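Local coordinates for putative PadR-family transcriptional regulatory protein (Bacteroides fragilis, PDB 5H20), which probably binds DNA as a dimer through a winged helix-turn-helix domain and regulates transcription, at residues I43-E46 against G47-Y50; Y50-L53 against T54-K57. All coordinates share one frame; numbering follows the deposited sequence. Where two conformers were deposited one is given.

Overall arrangement
Both contacts lie on helix 46-58, which by its place in the PadR-like winged helix-turn-helix fold is probably the recognition helix, and they share Tyr50, a residue of the glucose pocket. Contact 1 starts the helix at the surface: Val45 takes the N-cap position, a water joins the incoming loop to the first turn, and Glu46 covers one face of the Tyr50 ring. Contact 2, partly buried, carries the same helix past Pro51 toward the dimer partner. There main-chain bonds dominate, leucines face the interior, and a threonine hydroxyl returns to the backbone. A water bridge and an aromatic CH-pi contact at the exposed start thus give way to regular helical bonding and apolar packing.

Contact 1: residues I43-E46 against G47-Y50; sequences IVVE and GTLY
Glu46 and Tyr50, one helical turn apart, run side by side and point the same way. CB of Glu46 stands over the centre of the Tyr50 ring, 3.8 Å from its centroid and 13° off the ring normal, a CH-pi contact. Beyond CB the glutamate chain is extended, with CG anti to its own carbonyl carbon, and this carries it along the ring toward the phenol end. Glu46 CG lies 3.6 Å from Tyr50 CZ, and OE2 of Glu46 comes within 3.0 Å of Tyr50 OH. The carboxylate is turned 27° from the ring plane. With one face lined in this way, the tyrosine borders a bound alpha-D-glucopyranose.

The helix is started by Val45 at the N-cap position. Its carbonyl oxygen accepts a nearly straight bond from the backbone N of Leu49 (2.9 Å between Leu49 N and Val45 O) and a weak one from Thr48 N; Tyr50 N binds Glu46 O in the next step of the helix. At the backbone N of Val45, one water accepts a hydrogen bond and lies 2.7 Å from Thr48 OG1, bridging the loop to the first turn. Thr48 can reach that water because OG1 lies beside its own backbone N (chi1 -53°), while CG2 swings the other way to meet CG1 of Val44 at 3.8 Å. The two side chains, Val44 and Thr48, cross at about a right angle.

Behind this surface contact lie two helices: Val44 and Thr48 rest on Leu15 of helix 5-23, and Leu49, which is buried, touches Ile19 of that helix and Ala30 and Ile34 of helix 30-39. The turn between helices 30-39 and 46-58 is thereby seated on the helical core of the winged helix-turn-helix domain.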
loop_
_atom_site.group_PDB
_atom_site.type_symbol
_atom_site.label_atom_id
_atom_site.label_comp_id
_atom_site.label_asym_id
_atom_site.label_seq_id
_atom_site.Cartn_x
_atom_site.Cartn_y
_atom_site.Cartn_z
ATOM N N ILE A 43 13.925 -10.639 5.238
ATOM C CA ILE A 43 13.545 -11.667 6.200
ATOM C C ILE A 43 12.119 -11.345 6.638
ATOM O O ILE A 43 11.841 -10.255 7.148
ATOM C CB ILE A 43 14.511 -11.746 7.413
ATOM C CG1 ILE A 43 15.905 -12.205 6.955
ATOM C CG2 ILE A 43 13.969 -12.696 8.485
ATOM C CD1 ILE A 43 17.024 -11.944 7.946
ATOM N N VAL A 44 11.217 -12.281 6.376
ATOM C CA VAL A 44 9.838 -12.220 6.859
ATOM C C VAL A 44 9.582 -13.594 7.478
ATOM O O VAL A 44 9.709 -14.624 6.802
ATOM C CB VAL A 44 8.803 -11.929 5.729
ATOM C CG1 VAL A 44 7.401 -11.772 6.308
ATOM C CG2 VAL A 44 9.171 -10.690 4.919
ATOM N N VAL A 45 9.258 -13.597 8.766
ATOM C CA VAL A 45 9.020 -14.831 9.518
ATOM C C VAL A 45 7.591 -15.352 9.328
ATOM O O VAL A 45 6.715 -14.632 8.819
ATOM C CB VAL A 45 9.382 -14.702 11.033
ATOM C CG1 VAL A 45 10.888 -14.574 11.220
ATOM C CG2 VAL A 45 8.636 -13.561 11.721
ATOM N N GLU A 46 7.383 -16.605 9.737
ATOM C CA GLU A 46 6.088 -17.289 9.672
ATOM C C GLU A 46 4.987 -16.518 10.398
ATOM O O GLU A 46 3.905 -16.335 9.851
ATOM C CB GLU A 46 6.201 -18.721 10.218
ATOM C CG GLU A 46 7.147 -19.622 9.426
ATOM C CD GLU A 46 7.242 -21.058 9.948
ATOM O OE1 GLU A 46 6.912 -21.327 11.128
ATOM O OE2 GLU A 46 7.673 -21.930 9.160
ATOM N N GLY A 47 5.285 -16.042 11.610
ATOM C CA GLY A 47 4.377 -15.183 12.383
ATOM C C GLY A 47 3.833 -13.972 11.628
ATOM O O GLY A 47 2.701 -13.543 11.880
ATOM N N THR A 48 4.638 -13.427 10.709
ATOM C CA THR A 48 4.249 -12.281 9.879
ATOM C C THR A 48 3.524 -12.752 8.596
ATOM O O THR A 48 2.439 -12.263 8.275
ATOM C CB THR A 48 5.469 -11.388 9.519
ATOM O OG1 THR A 48 6.187 -11.003 10.708
ATOM C CG2 THR A 48 5.042 -10.132 8.771
ATOM N N LEU A 49 4.127 -13.714 7.893
ATOM C CA LEU A 49 3.637 -14.197 6.606
ATOM C C LEU A 49 2.282 -14.933 6.682
ATOM O O LEU A 49 1.378 -14.648 5.897
ATOM C CB LEU A 49 4.690 -15.106 5.953
ATOM C CG LEU A 49 4.885 -15.298 4.435
ATOM C CD1 LEU A 49 4.909 -16.779 4.092
ATOM C CD2 LEU A 49 3.866 -14.595 3.557
ATOM N N TYR A 50 2.153 -15.856 7.635
ATOM C CA TYR A 50 0.983 -16.750 7.721
ATOM C C TYR A 50 -0.378 -16.023 7.820
ATOM O O TYR A 50 -1.287 -16.378 7.052
ATOM C CB TYR A 50 1.157 -17.818 8.821
ATOM C CG TYR A 50 2.186 -18.909 8.527
ATOM C CD1 TYR A 50 3.019 -18.853 7.390
ATOM C CD2 TYR A 50 2.340 -19.999 9.397
ATOM C CE1 TYR A 50 3.954 -19.846 7.125
ATOM C CE2 TYR A 50 3.281 -20.999 9.136
ATOM C CZ TYR A 50 4.085 -20.910 7.997
ATOM O OH TYR A 50 5.027 -21.874 7.710
HETATM O O HOH W 1 8.700 -10.854 9.873
#

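Contact 2: residues Y50-L53 against T54-K57; sequences YPLL and TRLK
Residues Tyr50-Leu53 and Thr54-Lys57 are successive turns of helix 46-58, joined by four backbone bonds in which the N-H of Thr54, Arg55, Leu56 and Lys57 donates to the carbonyl oxygen of Tyr50, Pro51, Leu52 and Leu53, respectively. The helix is kinked at Pro51, whose ring nitrogen has no hydrogen to give to the turn before. Of the four, the bond from Arg55 N to Pro51 O is the most bent, 148° at the hydrogen, and its donor stands well above the carbonyl plane.

Thr54 grips Tyr50 O twice. Its backbone N bonds at 3.1 Å to Tyr50 O, and its hydroxyl OG1 donates to the same Tyr50 O at 3.2 Å, from above the carbonyl plane. Placing OG1 beside the threonine's own N (chi1 -64°) turns the hydroxyl back along the helix. In one of its two modelled conformers Arg55 also folds back, bending at chi3, which lays its guanidinium alongside the preceding turn: Leu52 CD1 approaches one face, 4.2 Å from Arg55 NH2, while Pro51 O lies near the guanidinium plane at its edge. The carbonyl oxygen of Leu52 is walled by Leu56, whose CG comes to 3.3 Å from Leu52 O.

The apolar side of the helix is buried: Leu52 packs on Leu15 of helix 5-23, and Leu53 meets Ile19 of that helix, Ala30 and Ile33 of helix 30-39, and Leu62 of strand 62-67. Leu56 also touches Leu62, tying the helix to the wing, and both Arg55 and Leu56 pack on Val6 of the second subunit.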
loop_
_atom_site.group_PDB
_atom_site.type_symbol
_atom_site.label_atom_id
_atom_site.label_comp_id
_atom_site.label_asym_id
_atom_site.label_seq_id
_atom_site.Cartn_x
_atom_site.Cartn_y
_atom_site.Cartn_z
ATOM N N TYR A 50 2.153 -15.856 7.635
ATOM C CA TYR A 50 0.983 -16.750 7.721
ATOM C C TYR A 50 -0.378 -16.023 7.820
ATOM O O TYR A 50 -1.287 -16.378 7.052
ATOM C CB TYR A 50 1.157 -17.818 8.821
ATOM C CG TYR A 50 2.186 -18.909 8.527
ATOM C CD1 TYR A 50 3.019 -18.853 7.390
ATOM C CD2 TYR A 50 2.340 -19.999 9.397
ATOM C CE1 TYR A 50 3.954 -19.846 7.125
ATOM C CE2 TYR A 50 3.281 -20.999 9.136
ATOM C CZ TYR A 50 4.085 -20.910 7.997
ATOM O OH TYR A 50 5.027 -21.874 7.710
ATOM N N PRO A 51 -0.523 -15.011 8.727
ATOM C CA PRO A 51 -1.814 -14.307 8.800
ATOM C C PRO A 51 -2.193 -13.511 7.551
ATOM O O PRO A 51 -3.381 -13.307 7.304
ATOM C CB PRO A 51 -1.645 -13.354 9.997
ATOM C CG PRO A 51 -0.542 -13.945 10.810
ATOM C CD PRO A 51 0.390 -14.539 9.794
ATOM N N LEU A 52 -1.205 -13.067 6.777
ATOM C CA LEU A 52 -1.472 -12.316 5.541
ATOM C C LEU A 52 -1.942 -13.237 4.412
ATOM O O LEU A 52 -2.890 -12.900 3.670
ATOM C CB LEU A 52 -0.240 -11.514 5.130
ATOM C CG LEU A 52 -0.000 -10.082 5.641
ATOM C CD1 LEU A 52 -0.658 -9.688 6.963
ATOM C CD2 LEU A 52 1.485 -9.805 5.654
ATOM N N LEU A 53 -1.299 -14.402 4.301
ATOM C CA LEU A 53 -1.735 -15.451 3.394
ATOM C C LEU A 53 -3.198 -15.817 3.663
ATOM O O LEU A 53 -4.009 -15.867 2.729
ATOM C CB LEU A 53 -0.842 -16.691 3.529
ATOM C CG LEU A 53 0.648 -16.565 3.230
ATOM C CD1 LEU A 53 1.319 -17.893 3.561
ATOM C CD2 LEU A 53 0.880 -16.160 1.780
ATOM N N THR A 54 -3.507 -16.041 4.945
ATOM C CA THR A 54 -4.857 -16.342 5.419
ATOM C C THR A 54 -5.834 -15.204 5.064
ATOM O O THR A 54 -6.926 -15.485 4.552
ATOM C CB THR A 54 -4.857 -16.711 6.933
ATOM O OG1 THR A 54 -4.101 -17.914 7.125
ATOM C CG2 THR A 54 -6.273 -16.951 7.475
ATOM N N ARG A 55 -5.412 -13.951 5.283
ATOM C CA ARG A 55 -6.222 -12.767 4.973
ATOM C C ARG A 55 -6.520 -12.642 3.471
ATOM O O ARG A 55 -7.646 -12.346 3.079
ATOM C CB ARG A 55 -5.534 -11.499 5.493
ATOM C CG ARG A 55 -6.486 -10.379 5.867
ATOM C CD ARG A 55 -5.747 -9.240 6.549
ATOM N NE ARG A 55 -4.930 -9.708 7.667
ATOM C CZ ARG A 55 -4.588 -8.951 8.703
ATOM N NH1 ARG A 55 -5.006 -7.696 8.764
ATOM N NH2 ARG A 55 -3.841 -9.450 9.679
ATOM N N LEU A 56 -5.495 -12.876 2.646
ATOM C CA LEU A 56 -5.618 -12.839 1.181
ATOM C C LEU A 56 -6.472 -13.996 0.635
ATOM O O LEU A 56 -7.265 -13.785 -0.298
ATOM C CB LEU A 56 -4.242 -12.798 0.496
ATOM C CG LEU A 56 -3.323 -11.562 0.637
ATOM C CD1 LEU A 56 -1.859 -11.956 0.511
ATOM C CD2 LEU A 56 -3.658 -10.454 -0.357
ATOM N N LYS A 57 -6.320 -15.197 1.213
ATOM C CA LYS A 57 -7.191 -16.342 0.877
ATOM C C LYS A 57 -8.653 -16.057 1.223
ATOM O O LYS A 57 -9.547 -16.381 0.436
ATOM C CB LYS A 57 -6.729 -17.652 1.553
ATOM C CG LYS A 57 -7.825 -18.717 1.643
ATOM C CD LYS A 57 -7.624 -19.725 2.764
ATOM C CE LYS A 57 -7.713 -19.135 4.168
ATOM N NZ LYS A 57 -8.994 -19.521 4.840
#